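Local structure of Emp47p (form2) (Saccharomyces cerevisiae, 2A70) at residues 16-21 and 34-39; 156-161 and 174-179. The protein acts in glycoprotein secretion as a legume-like lectin family member and is required for Emp46 to leave the endoplasmic reticulum. One frame throughout, in Å; residues are numbered along the deposited sequence.

Contact 1. Residues 16-21 and 34-39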
loop_
_atom_site.group_PDB
_atom_site.type_symbol
_atom_site.label_atom_id
_atom_site.label_comp_id
_atom_site.label_asym_id
_atom_site.label_seq_id
_atom_site.Cartn_x
_atom_site.Cartn_y
_atom_site.Cartn_z
ATOM N N LEU A 16 15.899 -2.785 -1.438
ATOM C CA LEU A 16 16.682 -1.591 -1.136
ATOM C C LEU A 16 17.940 -1.906 -0.332
ATOM O O LEU A 16 18.663 -0.954 0.010
ATOM C CB LEU A 16 15.766 -0.623 -0.416
ATOM C CG LEU A 16 14.659 -0.037 -1.310
ATOM C CD1 LEU A 16 13.629 0.553 -0.356
ATOM C CD2 LEU A 16 15.263 0.969 -2.281
ATOM N N ILE A 17 18.220 -3.177 -0.044
ATOM C CA ILE A 17 19.461 -3.496 0.644
ATOM C C ILE A 17 20.638 -2.863 -0.102
ATOM O O ILE A 17 20.657 -2.835 -1.347
ATOM C CB ILE A 17 19.623 -5.016 0.702
ATOM C CG1 ILE A 17 20.740 -5.381 1.652
ATOM C CG2 ILE A 17 19.781 -5.606 -0.674
ATOM C CD1 ILE A 17 20.265 -5.322 3.104
ATOM N N ASN A 18 21.546 -2.248 0.634
ATOM C CA ASN A 18 22.699 -1.639 -0.039
ATOM C C ASN A 18 22.389 -0.687 -1.183
ATOM O O ASN A 18 23.174 -0.515 -2.124
ATOM C CB ASN A 18 23.644 -2.796 -0.493
ATOM C CG ASN A 18 24.245 -3.508 0.710
ATOM O OD1 ASN A 18 24.756 -4.617 0.491
ATOM N ND2 ASN A 18 24.187 -2.869 1.894
ATOM N N THR A 19 21.244 -0.009 -1.170
ATOM C CA THR A 19 20.858 0.951 -2.244
ATOM C C THR A 19 21.056 2.359 -1.764
ATOM O O THR A 19 20.500 2.771 -0.736
ATOM C CB THR A 19 19.399 0.705 -2.661
ATOM O OG1 THR A 19 19.355 -0.640 -3.188
ATOM C CG2 THR A 19 18.881 1.659 -3.718
ATOM N N ARG A 20 21.881 3.147 -2.461
ATOM C CA ARG A 20 22.274 4.459 -1.974
ATOM C C ARG A 20 21.399 5.596 -2.458
ATOM O O ARG A 20 21.426 6.705 -1.928
ATOM C CB ARG A 20 23.726 4.700 -2.451
ATOM C CG ARG A 20 24.688 3.890 -1.610
ATOM C CD ARG A 20 26.135 3.960 -2.086
ATOM N NE ARG A 20 26.286 3.090 -3.279
ATOM C CZ ARG A 20 27.437 3.045 -3.961
ATOM N NH1 ARG A 20 28.496 3.770 -3.636
ATOM N NH2 ARG A 20 27.489 2.243 -5.032
ATOM N N LYS A 21 20.610 5.377 -3.498
ATOM C CA LYS A 21 19.722 6.367 -4.061
ATOM C C LYS A 21 18.347 5.769 -4.312
ATOM O O LYS A 21 18.215 4.603 -4.729
ATOM C CB LYS A 21 20.225 6.848 -5.441
ATOM C CG LYS A 21 21.569 7.559 -5.321
ATOM C CD LYS A 21 21.158 8.962 -4.862
ATOM C CE LYS A 21 22.378 9.858 -4.877
ATOM N NZ LYS A 21 22.014 10.955 -3.911
ATOM N N LEU A 34 15.157 7.589 2.224
ATOM C CA LEU A 34 15.956 6.382 2.068
ATOM C C LEU A 34 16.959 6.337 3.228
ATOM O O LEU A 34 17.773 7.265 3.368
ATOM C CB LEU A 34 16.671 6.363 0.753
ATOM C CG LEU A 34 17.562 5.168 0.449
ATOM C CD1 LEU A 34 16.777 3.856 0.503
ATOM C CD2 LEU A 34 18.238 5.345 -0.913
ATOM N N GLU A 35 16.871 5.300 4.024
ATOM C CA GLU A 35 17.834 5.062 5.098
ATOM C C GLU A 35 18.498 3.734 4.776
ATOM O O GLU A 35 18.216 3.098 3.729
ATOM C CB GLU A 35 17.117 5.172 6.443
ATOM C CG GLU A 35 16.339 6.500 6.528
ATOM C CD GLU A 35 17.225 7.727 6.624
ATOM O OE1 GLU A 35 18.430 7.590 6.990
ATOM O OE2 GLU A 35 16.711 8.844 6.352
ATOM N N GLU A 36 19.452 3.269 5.553
ATOM C CA GLU A 36 20.107 2.028 5.212
ATOM C C GLU A 36 19.195 0.834 5.005
ATOM O O GLU A 36 18.545 0.272 5.869
ATOM C CB GLU A 36 21.083 1.616 6.314
ATOM C CG GLU A 36 21.897 0.404 5.857
ATOM C CD GLU A 36 22.857 0.791 4.728
ATOM O OE1 GLU A 36 23.656 1.745 4.908
ATOM O OE2 GLU A 36 22.772 0.167 3.645
ATOM N N GLY A 37 19.103 0.420 3.754
ATOM C CA GLY A 37 18.361 -0.778 3.419
ATOM C C GLY A 37 16.886 -0.553 3.230
ATOM O O GLY A 37 16.218 -1.564 2.964
ATOM N N ARG A 38 16.314 0.649 3.381
ATOM C CA ARG A 38 14.855 0.736 3.394
ATOM C C ARG A 38 14.417 2.176 3.239
ATOM O O ARG A 38 15.167 3.119 3.543
ATOM C CB ARG A 38 14.280 0.153 4.686
ATOM C CG ARG A 38 14.569 0.989 5.915
ATOM C CD ARG A 38 15.326 0.304 7.017
ATOM N NE ARG A 38 15.319 1.145 8.201
ATOM C CZ ARG A 38 16.257 1.879 8.742
ATOM N NH1 ARG A 38 17.448 1.909 8.183
ATOM N NH2 ARG A 38 16.074 2.603 9.841
ATOM N N ILE A 39 13.190 2.364 2.726
ATOM C CA ILE A 39 12.609 3.715 2.741
ATOM C C ILE A 39 11.723 3.788 3.982
ATOM O O ILE A 39 10.789 3.011 4.154
ATOM C CB ILE A 39 11.893 4.023 1.414
ATOM C CG1 ILE A 39 12.934 4.257 0.291
ATOM C CG2 ILE A 39 10.939 5.208 1.579
ATOM C CD1 ILE A 39 12.372 4.327 -1.117
HETATM O O HOH W 1 21.364 -2.034 3.422
HETATM O O HOH W 2 20.721 1.844 1.757
#

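Contact 2. Residues 156-161 and 174-179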
loop_
_atom_site.group_PDB
_atom_site.type_symbol
_atom_site.label_atom_id
_atom_site.label_comp_id
_atom_site.label_asym_id
_atom_site.label_seq_id
_atom_site.Cartn_x
_atom_site.Cartn_y
_atom_site.Cartn_z
ATOM N N PRO A 156 9.920 -8.467 7.993
ATOM C CA PRO A 156 8.928 -7.801 7.190
ATOM C C PRO A 156 7.809 -8.735 6.757
ATOM O O PRO A 156 7.979 -9.941 6.708
ATOM C CB PRO A 156 9.715 -7.331 5.959
ATOM C CG PRO A 156 10.773 -8.415 5.839
ATOM C CD PRO A 156 11.174 -8.720 7.260
ATOM N N SER A 157 6.629 -8.142 6.509
ATOM C CA SER A 157 5.488 -8.851 5.958
ATOM C C SER A 157 5.429 -8.651 4.476
ATOM O O SER A 157 5.952 -7.668 3.963
ATOM C CB SER A 157 4.195 -8.303 6.596
ATOM O OG SER A 157 4.122 -8.548 7.976
ATOM N N THR A 158 4.767 -9.570 3.789
ATOM C CA THR A 158 4.650 -9.479 2.335
ATOM C C THR A 158 3.163 -9.513 1.961
ATOM O O THR A 158 2.480 -10.470 2.208
ATOM C CB THR A 158 5.327 -10.660 1.626
ATOM O OG1 THR A 158 6.657 -10.804 2.150
ATOM C CG2 THR A 158 5.443 -10.380 0.129
ATOM N N ILE A 159 2.714 -8.407 1.364
ATOM C CA ILE A 159 1.345 -8.289 0.859
ATOM C C ILE A 159 1.388 -8.555 -0.640
ATOM O O ILE A 159 2.087 -7.833 -1.363
ATOM C CB ILE A 159 0.747 -6.903 1.177
ATOM C CG1 ILE A 159 0.618 -6.673 2.678
ATOM C CG2 ILE A 159 -0.608 -6.764 0.486
ATOM C CD1 ILE A 159 0.356 -5.199 3.041
ATOM N N ARG A 160 0.665 -9.577 -1.091
ATOM C CA ARG A 160 0.675 -9.948 -2.482
ATOM C C ARG A 160 -0.727 -9.717 -3.046
ATOM O O ARG A 160 -1.690 -10.385 -2.621
ATOM C CB ARG A 160 1.101 -11.422 -2.644
ATOM C CG ARG A 160 1.051 -11.877 -4.099
ATOM C CD ARG A 160 1.820 -13.264 -4.173
ATOM N NE ARG A 160 2.108 -13.614 -5.581
ATOM C CZ ARG A 160 1.318 -14.298 -6.388
ATOM N NH1 ARG A 160 0.157 -14.757 -5.932
ATOM N NH2 ARG A 160 1.701 -14.530 -7.652
ATOM N N VAL A 161 -0.851 -8.766 -3.955
ATOM C CA VAL A 161 -2.099 -8.390 -4.575
ATOM C C VAL A 161 -2.109 -8.970 -5.970
ATOM O O VAL A 161 -1.172 -8.667 -6.731
ATOM C CB VAL A 161 -2.236 -6.855 -4.658
ATOM C CG1 VAL A 161 -3.618 -6.456 -5.172
ATOM C CG2 VAL A 161 -1.998 -6.228 -3.326
ATOM N N GLN A 174 -3.069 -11.647 -0.513
ATOM C CA GLN A 174 -2.423 -12.600 0.391
ATOM C C GLN A 174 -1.478 -11.847 1.330
ATOM O O GLN A 174 -0.864 -10.827 0.965
ATOM C CB GLN A 174 -1.601 -13.642 -0.380
ATOM C CG GLN A 174 -2.468 -14.578 -1.246
ATOM C CD GLN A 174 -1.586 -15.174 -2.345
ATOM O OE1 GLN A 174 -1.309 -14.521 -3.371
ATOM N NE2 GLN A 174 -1.070 -16.362 -2.091
ATOM N N VAL A 175 -1.333 -12.371 2.547
ATOM C CA VAL A 175 -0.357 -11.889 3.503
ATOM C C VAL A 175 0.520 -13.069 3.853
ATOM O O VAL A 175 0.034 -14.112 4.297
ATOM C CB VAL A 175 -1.033 -11.356 4.787
ATOM C CG1 VAL A 175 0.012 -11.045 5.844
ATOM C CG2 VAL A 175 -1.887 -10.160 4.425
ATOM N N ASP A 176 1.819 -12.938 3.568
ATOM C CA ASP A 176 2.759 -14.054 3.770
ATOM C C ASP A 176 2.252 -15.348 3.132
ATOM O O ASP A 176 2.386 -16.434 3.689
ATOM C CB ASP A 176 3.046 -14.237 5.239
ATOM C CG ASP A 176 3.464 -12.931 5.914
ATOM O OD1 ASP A 176 4.030 -11.990 5.310
ATOM O OD2 ASP A 176 3.181 -12.859 7.124
ATOM N N ASN A 177 1.725 -15.188 1.925
ATOM C CA ASN A 177 1.198 -16.283 1.083
ATOM C C ASN A 177 -0.195 -16.764 1.544
ATOM O O ASN A 177 -0.885 -17.479 0.763
ATOM C CB ASN A 177 2.208 -17.442 0.962
ATOM C CG ASN A 177 3.497 -16.963 0.286
ATOM O OD1 ASN A 177 3.461 -16.226 -0.711
ATOM N ND2 ASN A 177 4.663 -17.361 0.784
ATOM N N LYS A 178 -0.706 -16.389 2.716
ATOM C CA LYS A 178 -1.992 -16.862 3.174
ATOM C C LYS A 178 -3.074 -15.914 2.621
ATOM O O LYS A 178 -2.911 -14.701 2.624
ATOM C CB LYS A 178 -2.117 -16.876 4.693
ATOM C CG LYS A 178 -0.988 -17.465 5.529
ATOM C CD LYS A 178 -1.083 -17.082 7.010
ATOM C CE LYS A 178 -1.248 -15.572 7.178
ATOM N NZ LYS A 178 0.018 -14.901 7.535
ATOM N N VAL A 179 -4.216 -16.423 2.151
ATOM C CA VAL A 179 -5.261 -15.562 1.619
ATOM C C VAL A 179 -5.852 -14.698 2.727
ATOM O O VAL A 179 -6.306 -15.160 3.766
ATOM C CB VAL A 179 -6.369 -16.366 0.916
ATOM C CG1 VAL A 179 -7.403 -15.411 0.302
ATOM C CG2 VAL A 179 -5.844 -17.291 -0.132
HETATM O O HOH W 3 3.366 -11.093 9.004
HETATM O O HOH W 4 1.795 -12.745 0.375
HETATM O O HOH W 5 -2.932 -12.486 -4.239
#

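Contact 1. Residues 16-21 and 34-39
L16 and L34 carry the apolar share of this contact, and the CB of each points toward the other segment. The two methyls of L16 diverge: CD1 lies 3.8 Å from I39 CG1, whereas CD2 faces L34 CD1 at 4.3 Å. L34 meets backbone rather than side chains with its other methyl. With its CG anti to the backbone N (chi1 179°), it brings CD2 alongside the main chain of T19 to K21, 3.4 Å from K21 C. V22 and P23, just along the chain, pack on L34 and L16 respectively.

Backbone shape decides the second group. Two type II beta turns meet, one from L16 to T19 and one from E35 to R38, the latter joining strands 33-35 and 38-40. This hairpin edges one sheet of the lectin-like sandwich, and L16 is also backbone-bonded to F214 on the next strand, 210-220. G37 holds the third position of its turn at phi 85°, and its CA makes a CA-H...O contact with L16 O at 3.4 Å. The same carbonyl closes its own turn by accepting T19 N.

Polar groups are joined through water. One molecule takes the N-H of N18 at 2.8 Å from N18 N and donates to E36 OE2 at 2.6 Å. A second accepts from G37 N (2.9 Å) and sits 2.7 Å from T19 O, although it has more acceptors within reach than protons to give. Within the turn, R38 NH1 donates in its guanidinium plane to E36 O, while R38 NE pairs with E212.

With no direct hydrogen bond between the segments, apolar packing of L16, L34 and I39, the CA-H...O contact and two bridging waters hold loop to hairpin.

Contact 2. Residues 156-161 and 174-179
This is an antiparallel beta hairpin ladder, joining strand 157-164 to strand 170-175 in one of the two sheets of a legume-lectin-like beta sandwich. The register supports the assignment. I159 and V175 form a non-hydrogen-bonded pair with their CA atoms 4.8 Å apart, and R160 with Q174 is the adjoining hydrogen-bonded pair: R160 N reaches Q174 O at 2.9 Å and Q174 N reaches R160 O at 2.8 Å.

At T158 the ladder changes character, because strand 170-175 ends there in a type I' turn from V175 to K178. D176 N still donates to T158 O, at 2.9 Å and in the carbonyl plane. The return bond, however, comes from T158 N to the side-chain oxygen D176 OD1, 3.0 Å away, so a carboxylate stands in for the main-chain acceptor a regular pair would use. A water links the other oxygen, D176 OD2, to S157 OG.

The two faces differ. I159 and V175 point into the sandwich and both touch L122 of the opposing sheet. On the outer face R160 and Q174 run side by side in the same direction. R160 is extended, its CG anti to the backbone N (chi1 177°), and its far end has further partners: NE pairs with E66 and NH2 with the C-terminal carboxylate of V222. Q174 NE2 donates back to N177 O at 3.1 Å, which helps hold the amide's rotation.

The amide and guanidinium planes stand 82° apart; R160 NH1 lies in the carbonyl plane of Q174, on a lone pair of OE1 at 3.0 Å, with OE1 in the guanidinium plane.

In the fold
From the N terminus, contact 1 comes first: it closes the loop from residue 22 to 33, whose strand 26-30 belongs to the opposing sheet, and brings the loop before that strand against the edge hairpin 33-35 and 38-40. Contact 2 closes much later, round residues 162-173, which hold the far ends of both hairpin strands and the turn 165-169 between them. The two are in series, neither nested nor crossed. Both reach the same seven-stranded sheet, contact 1 at its 33-35 edge and contact 2 toward the 178-183 edge, with strands 210-220 and 63-72 between them. Their centres are 22 Å apart and their nearest atoms about 9 Å apart, so they do not touch.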